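Local coordinates for protein rhamnonate dehydratase (Gibberella zeae PH-1, PDB 3FXG) that probably dehydrates L-rhamnonate to its 2-keto-3-deoxy acid as a magnesium-dependent member of the enolase superfamily, at residues P173-A176 and K177-F181; K208-E211 and A212-P215; S279-G282 and F283-L286; G304-E307 and L308-A312; P189-P192 and D193-H196. All coordinates share one frame; numbering follows the deposited sequence.

How the interactions relate
All five contacts are local ones, set in the helices and turns of the enolase C-terminal, barrel-like region, and they follow the chain in the order interaction 1, 5, 2, 3, 4. Interactions 1 and 2, with centres about 12 Å apart, close two neighbouring helices that touch through K177 NZ and V213 O, 2.8 Å apart; interaction 5 opens helix 195-213, whose other end is interaction 2, about 22 Å away between centres. Interactions 3 and 4, centres about 11 Å apart, join helices 279-287 and 305-316 by a salt bridge between R280 and E307. The first group thus sits on outer helices of the barrel, whereas the second lies where other subunits pack on the chain.

Interaction 1: P173-A176 and K177-F181; sequences PTAA and KAMGF
A176 and F181 face each other where helix 173-179 gives way to a loop. A176 CB lies 4.1 Å from F181 CB. The phenyl ring swings so that the carbonyl oxygen of A176 lies at its edge, in the ring plane, with F181 CD2 3.5 Å from A176 O. With CG anti to its own carbonyl carbon (chi1 -69°), F181 folds its ring back beside the last turn. The backbone N-H of F181 is donated to A176 O, at 3.0 Å from N to O, so the oxygen that binds the main-chain N-H also lies against the ring edge.

A second pair runs along another flank of the helix. The selenomethionine M179 bends at its third torsion (chi3 -87°), which brings the terminal CE over the methyl of A175, 3.9 Å from its CB; its CG also rests 3.1 Å from A175 O, the acceptor for M179 N. The regular turns are held by K177 N to P173 O and A178 N to T174 O. K177 points elsewhere: its chain is fully extended and its NZ is hydrogen-bonded to V213 O, at the end of the next helix. F181 packs on F166 and C168 of strand 163-169, while A176 also meets C168, so the apolar flank of the turn faces the sheet.

G180 takes a positive phi, a conformation that would press a CB against the preceding carbonyl. With the two bonds back into the last turn, F181 N to A176 O and G180 N to K177 O, this makes a Schellman motif, ending the helix of the beta-alpha-beta unit formed by strand 163-169, helix 173-179 and strand 184-187.

Interaction 2: K208-E211 and A212-P215; sequences KHRE and AVGP
The C-terminal end of helix 195-213, the helical arm of a beta-alpha-beta unit between strands 184-187 and 219-222, is closed by an arginine that reaches over its own last turn. R210 NH1 donates to the carbonyl oxygen of G214, 2.9 Å from N to O with an N-H...O angle of 156°. The bond lies in the carbonyl plane and also in the guanidinium plane, so the acceptor sits at the group's edge, while P215 O stands over one face, 3.8 Å from R210 NH1.

Two bends bring the guanidinium there: CG leaves anti to the backbone N, and the chain then turns at chi2 (55°) and chi3 (70°), setting CD 3.3 Å from G214 O. V213 CG2 comes within 3.9 Å of R210 NH1 and 3.3 Å of H209 O.

The backbone keeps helical bonding up to this point. A212 N donates to K208 O and V213 N to H209 O, but the next bond, from G214 N to R210 O, is weak at 3.1 Å. G214 then leaves helical geometry with a positive phi, where a CB would strike the carbonyl oxygen of V213 and crowd P215 CD.

R210 also donates from NH1 to F217 O and from NE to L242 O, with a weak bond from NH2 to N243 O. One guanidinium thus gathers carbonyls from the loop just after the helix and from the chain at L242-N243. Several carbonyl oxygens, each partly negative, converge on it and probably stabilise its positive charge, while the arginine ties the helix end to the chain beyond it.

Interaction 3: S279-G282 and F283-L286; sequences SRYG and FRKL
In the first turn of helix 279-287, S279 O accepts F283 N at 3.1 Å with an N-H...O angle of 163°. The ring of F283 turns its edge to that same oxygen, which lies near the ring plane, 3.2 Å from CD2. S279 OG accepts a weak bond from Y281 N, an extra tie within the turn.

R280 follows, its carbonyl oxygen taking R284 N at 3.0 Å. Its side chain lies over Y281: R280 CG sits above the centre of the phenol ring, and Y281 CE2 stands 3.8 Å above the guanidinium plane, offset toward its rim. R280 also makes salt bridges to E114 and E307 of the same chain.

R284 approaches Y281 at the ring edge, with R284 NH1 4.1 Å from Y281 CD1. The ring and guanidinium planes stand 76° apart. R284 starts with CG between the backbone N and the carbonyl carbon (chi1 85°), then runs extended to NE, its CG passing 3.4 Å from Y281 O.

G282 has no side chain; its carbonyl oxygen accepts a weak bond from K285 N, and the methyl carbon L286 CD1 packs 3.5 Å from G282 O.

The polar ends reach other chains. Y281 OH and R284 NH1 bond to D319 and A317 of the second subunit; R284 NH2 forms salt bridges with D255 and D257 of the third, and K285 with the same D257. F283 faces the chain's own interior, while R280, Y281 and R284 line the subunit-facing side. This helix of a beta-alpha-beta unit, between strands 270-273 and 294-295 of the barrel-like domain, lies where two other subunits meet the chain.

Interaction 4: G304-E307 and L308-A312; sequences GLTE and LLKVA
L305 and L309 form the close apolar pair, one turn apart, with L305 CD1 4.2 Å from L309 CG and the two chains slanting across each other. L309 also rests CG 3.2 Å from L305 O, the oxygen that accepts L309 N at 2.8 Å. G304 occupies the N-cap position, and its carbonyl oxygen takes L308 N, while E307 O is shared by V311 N and, weakly, by K310 N.

Against this, the T306-K310 flank is bridged by water. The two side chains lie side by side and point the same way, with T306 CG2 3.7 Å from K310 NZ; a bend at the last torsion (chi4 63°) turns the ammonium toward T306. One water donates to T306 O and accepts from NZ, and another joins NZ to E307 OE1, each 2.7 Å from its oxygen. The second water links K310 to E307, whose main partner is R280; the two do not pair directly, OE1 lying 5.0 Å from NZ. NZ also bonds N110 OD1.

Among its neighbours, helix 305-316 lays L305, L308 and L309 on F334 of helix 329-335, hydrogen-bonds T306 OG1 to D137 and W141 of helix 128-148, and packs E307 on F113 of helix 109-119.

Interaction 5: P189-P192 and D193-H196; sequences PFCP and DDGH
F190 and D194 slant past each other across the turn that leads into helix 195-213: D194 OD2 lies 3.7 Å from F190 CD1, and the ring and carboxylate planes are only 23° apart. This is a van der Waals approach. The ring carries P189 CB over one face, and makes a cation-pi contact with K201.

C191 supplies the other side-chain packing. With SG between the backbone N and the carbonyl carbon (chi1 75°), its sulfur reaches past P192 to lie 3.8 Å from D193 CB. D194 OD1 stands 4.1 Å from the same sulfur, and D194 CB is 3.4 Å from C191 O.

Backbone hydrogen bonds give the turn its form. D194 N donates to C191 O at 3.1 Å, and G195 N to P192 O at 2.9 Å. In each case the donor sits well above the carbonyl plane, by more than 40°, as befits the tight three-residue spacing of a 3-10 turn. G195 follows with a positive phi.

Solvent adds a bridge: one water donates to both C191 O and G195 O, 2.8 Å from the former. C191 O thus takes one hydrogen from the water and one from D194 N.

The charge of D193 is met by K48 of the same chain through a salt bridge. The turn follows strand 184-187 and runs into helix 195-213, with P192 packed on Y231 of helix 229-238, F190 O bonded to N202 within helix 195-213, and H196 touching N245 of the fourth subunit.

Interaction 1: P173-A176 and K177-F181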
# COMPACT_ATOMS: atom_id res chain seq x y z
N PRO A 173 20.41 37.85 8.12
CA PRO A 173 21.07 37.13 7.03
C PRO A 173 22.08 37.97 6.24
O PRO A 173 22.98 37.41 5.62
CB PRO A 173 19.89 36.64 6.18
CG PRO A 173 18.83 37.65 6.45
CD PRO A 173 18.95 37.88 7.93
N THR A 174 21.93 39.29 6.24
CA THR A 174 22.89 40.14 5.52
C THR A 174 24.25 40.03 6.20
O THR A 174 25.29 40.14 5.55
CB THR A 174 22.46 41.63 5.47
OG1 THR A 174 22.21 42.11 6.79
CG2 THR A 174 21.22 41.82 4.60
N ALA A 175 24.24 39.82 7.51
CA ALA A 175 25.48 39.68 8.27
C ALA A 175 26.12 38.34 7.95
O ALA A 175 27.34 38.23 7.78
CB ALA A 175 25.20 39.79 9.76
N ALA A 176 25.30 37.30 7.87
CA ALA A 176 25.79 35.96 7.55
C ALA A 176 26.49 36.02 6.19
O ALA A 176 27.60 35.51 6.02
CB ALA A 176 24.63 34.98 7.50
N LYS A 177 25.83 36.66 5.23
CA LYS A 177 26.39 36.79 3.89
C LYS A 177 27.72 37.54 3.92
O LYS A 177 28.70 37.11 3.32
CB LYS A 177 25.39 37.53 2.99
CG LYS A 177 25.85 37.77 1.57
CD LYS A 177 24.78 38.53 0.79
CE LYS A 177 25.21 38.81 -0.63
NZ LYS A 177 24.15 39.58 -1.34
N ALA A 178 27.75 38.65 4.65
CA ALA A 178 28.96 39.47 4.76
C ALA A 178 30.12 38.73 5.43
O ALA A 178 31.27 38.90 5.05
CB ALA A 178 28.65 40.76 5.51
N MSE A 179 29.80 37.91 6.43
CA MSE A 179 30.82 37.17 7.16
C MSE A 179 31.37 35.94 6.44
O MSE A 179 32.33 35.33 6.91
CB MSE A 179 30.30 36.76 8.54
CG MSE A 179 29.99 37.94 9.44
SE MSE A 179 29.62 37.39 11.26
CE MSE A 179 27.72 37.07 11.08
N GLY A 180 30.78 35.58 5.31
CA GLY A 180 31.27 34.44 4.56
C GLY A 180 30.47 33.15 4.64
O GLY A 180 30.84 32.15 4.02
N PHE A 181 29.38 33.15 5.40
CA PHE A 181 28.54 31.96 5.50
C PHE A 181 27.85 31.76 4.15
O PHE A 181 27.54 32.74 3.46
CB PHE A 181 27.51 32.14 6.62
CG PHE A 181 28.11 32.15 8.00
CD1 PHE A 181 28.36 30.96 8.67
CD2 PHE A 181 28.47 33.36 8.60
CE1 PHE A 181 28.96 30.97 9.93
CE2 PHE A 181 29.07 33.37 9.86
CZ PHE A 181 29.32 32.17 10.53

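Interaction 2: K208-E211 and A212-P215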
# COMPACT_ATOMS: atom_id res chain seq x y z
N LYS A 208 11.17 40.66 3.07
CA LYS A 208 12.11 41.71 3.44
C LYS A 208 13.54 41.18 3.44
O LYS A 208 14.46 41.84 2.95
CB LYS A 208 11.76 42.27 4.82
CG LYS A 208 12.65 43.43 5.25
CD LYS A 208 12.17 44.06 6.56
CE LYS A 208 10.84 44.80 6.38
NZ LYS A 208 9.70 43.89 6.06
N HIS A 209 13.73 39.98 3.98
CA HIS A 209 15.05 39.39 4.02
C HIS A 209 15.54 39.02 2.62
O HIS A 209 16.69 39.26 2.28
CB HIS A 209 15.04 38.15 4.92
CG HIS A 209 15.11 38.49 6.38
ND1 HIS A 209 14.23 37.97 7.31
CD2 HIS A 209 15.95 39.28 7.07
CE1 HIS A 209 14.53 38.43 8.50
NE2 HIS A 209 15.57 39.23 8.39
N ARG A 210 14.65 38.46 1.82
CA ARG A 210 15.00 38.08 0.45
C ARG A 210 15.42 39.34 -0.31
O ARG A 210 16.37 39.32 -1.09
CB ARG A 210 13.81 37.42 -0.26
CG ARG A 210 13.99 37.26 -1.77
CD ARG A 210 15.27 36.51 -2.11
NE ARG A 210 15.21 35.10 -1.74
CZ ARG A 210 16.27 34.35 -1.47
NH1 ARG A 210 17.49 34.88 -1.52
NH2 ARG A 210 16.12 33.06 -1.16
N GLU A 211 14.70 40.43 -0.06
CA GLU A 211 14.98 41.70 -0.71
C GLU A 211 16.36 42.19 -0.28
O GLU A 211 17.15 42.67 -1.09
CB GLU A 211 13.92 42.73 -0.32
CG GLU A 211 14.05 44.08 -1.02
CD GLU A 211 13.05 45.11 -0.50
OE1 GLU A 211 12.94 46.19 -1.11
OE2 GLU A 211 12.38 44.84 0.52
N ALA A 212 16.66 42.05 1.01
CA ALA A 212 17.93 42.50 1.56
C ALA A 212 19.17 41.75 1.08
O ALA A 212 20.19 42.37 0.79
CB ALA A 212 17.87 42.46 3.08
N VAL A 213 19.09 40.42 0.98
CA VAL A 213 20.25 39.63 0.57
C VAL A 213 20.38 39.39 -0.93
O VAL A 213 21.42 38.91 -1.39
CB VAL A 213 20.27 38.26 1.28
CG1 VAL A 213 20.35 38.46 2.78
CG2 VAL A 213 19.04 37.45 0.90
N GLY A 214 19.34 39.71 -1.69
CA GLY A 214 19.42 39.48 -3.12
C GLY A 214 18.75 38.17 -3.50
O GLY A 214 18.41 37.37 -2.63
N PRO A 215 18.59 37.90 -4.80
CA PRO A 215 17.95 36.67 -5.29
C PRO A 215 18.75 35.37 -5.19
O PRO A 215 18.16 34.29 -5.19
CB PRO A 215 17.64 37.02 -6.74
CG PRO A 215 18.83 37.85 -7.12
CD PRO A 215 18.98 38.77 -5.93

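Interaction 3: S279-G282 and F283-L286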
# COMPACT_ATOMS: atom_id res chain seq x y z
N SER A 279 17.72 8.93 19.65
CA SER A 279 18.09 7.53 19.39
C SER A 279 18.00 7.10 17.93
O SER A 279 17.34 7.75 17.11
CB SER A 279 17.26 6.57 20.24
OG SER A 279 16.06 6.20 19.59
N ARG A 280 18.65 5.99 17.61
CA ARG A 280 18.63 5.47 16.25
C ARG A 280 17.21 5.04 15.89
O ARG A 280 16.83 5.07 14.72
CB ARG A 280 19.61 4.29 16.10
CG ARG A 280 19.40 3.10 17.05
CD ARG A 280 20.50 2.05 16.80
NE ARG A 280 20.40 0.86 17.64
CZ ARG A 280 21.08 0.68 18.78
NH1 ARG A 280 21.89 1.62 19.23
NH2 ARG A 280 20.95 -0.46 19.45
N TYR A 281 16.44 4.67 16.90
CA TYR A 281 15.06 4.24 16.69
C TYR A 281 14.17 5.43 16.36
O TYR A 281 13.20 5.31 15.61
CB TYR A 281 14.55 3.55 17.95
CG TYR A 281 15.40 2.37 18.34
CD1 TYR A 281 15.39 1.20 17.57
CD2 TYR A 281 16.26 2.42 19.43
CE1 TYR A 281 16.20 0.12 17.89
CE2 TYR A 281 17.07 1.35 19.76
CZ TYR A 281 17.04 0.20 18.99
OH TYR A 281 17.84 -0.87 19.31
N GLY A 282 14.51 6.58 16.92
CA GLY A 282 13.73 7.77 16.65
C GLY A 282 14.02 8.29 15.25
O GLY A 282 13.11 8.65 14.51
N PHE A 283 15.30 8.29 14.88
CA PHE A 283 15.69 8.79 13.57
C PHE A 283 15.37 7.88 12.39
O PHE A 283 15.22 8.37 11.26
CB PHE A 283 17.17 9.16 13.59
CG PHE A 283 17.44 10.47 14.25
CD1 PHE A 283 17.21 11.67 13.57
CD2 PHE A 283 17.80 10.52 15.59
CE1 PHE A 283 17.33 12.89 14.21
CE2 PHE A 283 17.92 11.75 16.25
CZ PHE A 283 17.69 12.93 15.56
N ARG A 284 15.23 6.58 12.62
CA ARG A 284 14.91 5.68 11.52
C ARG A 284 13.60 6.12 10.86
O ARG A 284 13.42 5.98 9.65
CB ARG A 284 14.80 4.23 12.01
CG ARG A 284 13.44 3.83 12.56
CD ARG A 284 13.48 2.42 13.15
NE ARG A 284 12.15 1.96 13.58
CZ ARG A 284 11.92 0.83 14.23
NH1 ARG A 284 12.93 0.03 14.55
NH2 ARG A 284 10.68 0.50 14.58
N LYS A 285 12.70 6.66 11.67
CA LYS A 285 11.40 7.13 11.19
C LYS A 285 11.50 8.37 10.29
O LYS A 285 10.69 8.55 9.38
CB LYS A 285 10.48 7.45 12.37
CG LYS A 285 9.81 6.22 12.96
CD LYS A 285 8.95 5.54 11.90
CE LYS A 285 8.14 4.41 12.48
NZ LYS A 285 7.33 3.75 11.42
N LEU A 286 12.48 9.22 10.56
CA LEU A 286 12.65 10.43 9.75
C LEU A 286 13.22 10.09 8.37
O LEU A 286 13.03 10.85 7.41
CB LEU A 286 13.56 11.43 10.47
CG LEU A 286 12.87 12.31 11.52
CD1 LEU A 286 12.18 11.44 12.57
CD2 LEU A 286 13.91 13.22 12.16

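Interaction 4: G304-E307 and L308-A312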
# COMPACT_ATOMS: atom_id res chain seq x y z
N GLY A 304 24.37 11.00 21.89
CA GLY A 304 25.82 11.12 21.90
C GLY A 304 26.44 10.83 20.54
O GLY A 304 25.73 10.53 19.58
N LEU A 305 27.76 10.93 20.46
CA LEU A 305 28.46 10.69 19.21
C LEU A 305 28.34 9.24 18.76
O LEU A 305 28.13 8.96 17.59
CB LEU A 305 29.94 11.08 19.36
CG LEU A 305 30.85 10.84 18.15
CD1 LEU A 305 30.28 11.55 16.93
CD2 LEU A 305 32.25 11.32 18.46
N THR A 306 28.47 8.32 19.71
CA THR A 306 28.36 6.90 19.40
C THR A 306 27.04 6.59 18.67
O THR A 306 27.03 5.94 17.63
CB THR A 306 28.45 6.05 20.68
OG1 THR A 306 29.69 6.32 21.34
CG2 THR A 306 28.37 4.56 20.34
N GLU A 307 25.93 7.07 19.22
CA GLU A 307 24.63 6.83 18.60
C GLU A 307 24.49 7.64 17.31
O GLU A 307 23.87 7.19 16.35
CB GLU A 307 23.49 7.20 19.57
CG GLU A 307 22.09 6.89 19.04
CD GLU A 307 21.70 5.42 19.17
OE1 GLU A 307 22.52 4.54 18.84
OE2 GLU A 307 20.56 5.14 19.61
N LEU A 308 25.06 8.85 17.29
CA LEU A 308 25.00 9.70 16.10
C LEU A 308 25.68 9.03 14.91
O LEU A 308 25.23 9.17 13.78
CB LEU A 308 25.65 11.06 16.38
CG LEU A 308 25.66 12.05 15.22
CD1 LEU A 308 24.23 12.29 14.70
CD2 LEU A 308 26.27 13.36 15.69
N LEU A 309 26.77 8.32 15.17
CA LEU A 309 27.48 7.63 14.10
C LEU A 309 26.55 6.59 13.46
O LEU A 309 26.58 6.38 12.25
CB LEU A 309 28.73 6.93 14.64
CG LEU A 309 29.86 7.84 15.10
CD1 LEU A 309 30.91 7.04 15.87
CD2 LEU A 309 30.48 8.52 13.89
N LYS A 310 25.72 5.95 14.27
CA LYS A 310 24.79 4.94 13.77
C LYS A 310 23.62 5.59 13.02
O LYS A 310 23.12 5.04 12.04
CB LYS A 310 24.26 4.08 14.92
CG LYS A 310 25.35 3.23 15.58
CD LYS A 310 24.77 2.26 16.60
CE LYS A 310 25.87 1.38 17.20
NZ LYS A 310 26.87 2.18 17.94
N VAL A 311 23.19 6.75 13.50
CA VAL A 311 22.10 7.46 12.85
C VAL A 311 22.56 7.91 11.46
O VAL A 311 21.83 7.78 10.48
CB VAL A 311 21.68 8.69 13.68
CG1 VAL A 311 20.83 9.64 12.84
CG2 VAL A 311 20.90 8.23 14.91
N ALA A 312 23.79 8.43 11.38
CA ALA A 312 24.33 8.90 10.11
C ALA A 312 24.50 7.76 9.12
O ALA A 312 24.27 7.94 7.92
CB ALA A 312 25.66 9.62 10.33
O HOH W 1 28.57 3.87 16.81
O HOH W 2 24.96 3.67 19.61

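Interaction 5: P189-P192 and D193-H196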
# COMPACT_ATOMS: atom_id res chain seq x y z
N PRO A 189 8.64 34.42 12.75
CA PRO A 189 8.07 35.21 13.84
C PRO A 189 6.69 34.88 14.41
O PRO A 189 6.49 34.98 15.62
CB PRO A 189 8.13 36.63 13.29
CG PRO A 189 7.87 36.43 11.84
CD PRO A 189 8.73 35.22 11.51
N PHE A 190 5.74 34.48 13.57
CA PHE A 190 4.39 34.22 14.08
C PHE A 190 3.85 32.81 13.88
O PHE A 190 4.12 32.17 12.87
CB PHE A 190 3.45 35.26 13.48
CG PHE A 190 3.97 36.66 13.59
CD1 PHE A 190 4.02 37.30 14.83
CD2 PHE A 190 4.51 37.31 12.49
CE1 PHE A 190 4.59 38.57 14.96
CE2 PHE A 190 5.08 38.58 12.61
CZ PHE A 190 5.13 39.20 13.85
N CYS A 191 3.08 32.35 14.86
CA CYS A 191 2.49 31.01 14.85
C CYS A 191 1.11 31.00 14.19
O CYS A 191 0.52 32.05 13.93
CB CYS A 191 2.39 30.47 16.28
SG CYS A 191 1.05 31.20 17.27
N PRO A 192 0.57 29.80 13.91
CA PRO A 192 -0.74 29.65 13.27
C PRO A 192 -1.90 30.35 13.99
O PRO A 192 -2.85 30.80 13.36
CB PRO A 192 -0.92 28.14 13.21
CG PRO A 192 0.48 27.64 13.05
CD PRO A 192 1.23 28.48 14.06
N ASP A 193 -1.82 30.43 15.32
CA ASP A 193 -2.89 31.06 16.08
C ASP A 193 -3.04 32.56 15.82
O ASP A 193 -3.99 33.18 16.28
CB ASP A 193 -2.70 30.80 17.57
CG ASP A 193 -2.95 29.35 17.94
OD1 ASP A 193 -4.04 28.84 17.61
OD2 ASP A 193 -2.07 28.72 18.56
N ASP A 194 -2.10 33.13 15.07
CA ASP A 194 -2.18 34.55 14.73
C ASP A 194 -2.97 34.69 13.44
O ASP A 194 -3.10 35.78 12.88
CB ASP A 194 -0.78 35.14 14.58
CG ASP A 194 -0.18 35.58 15.90
OD1 ASP A 194 -0.48 34.94 16.94
OD2 ASP A 194 0.59 36.57 15.92
N GLY A 195 -3.50 33.57 12.97
CA GLY A 195 -4.31 33.56 11.76
C GLY A 195 -3.69 34.12 10.50
O GLY A 195 -2.47 34.21 10.36
N HIS A 196 -4.56 34.51 9.57
CA HIS A 196 -4.13 35.06 8.29
C HIS A 196 -3.31 36.33 8.43
O HIS A 196 -2.46 36.61 7.58
CB HIS A 196 -5.34 35.31 7.39
CG HIS A 196 -6.02 34.06 6.94
ND1 HIS A 196 -6.71 33.23 7.79
CD2 HIS A 196 -6.09 33.48 5.71
CE1 HIS A 196 -7.18 32.19 7.12
NE2 HIS A 196 -6.82 32.32 5.86
O HOH W 3 -0.18 33.29 11.51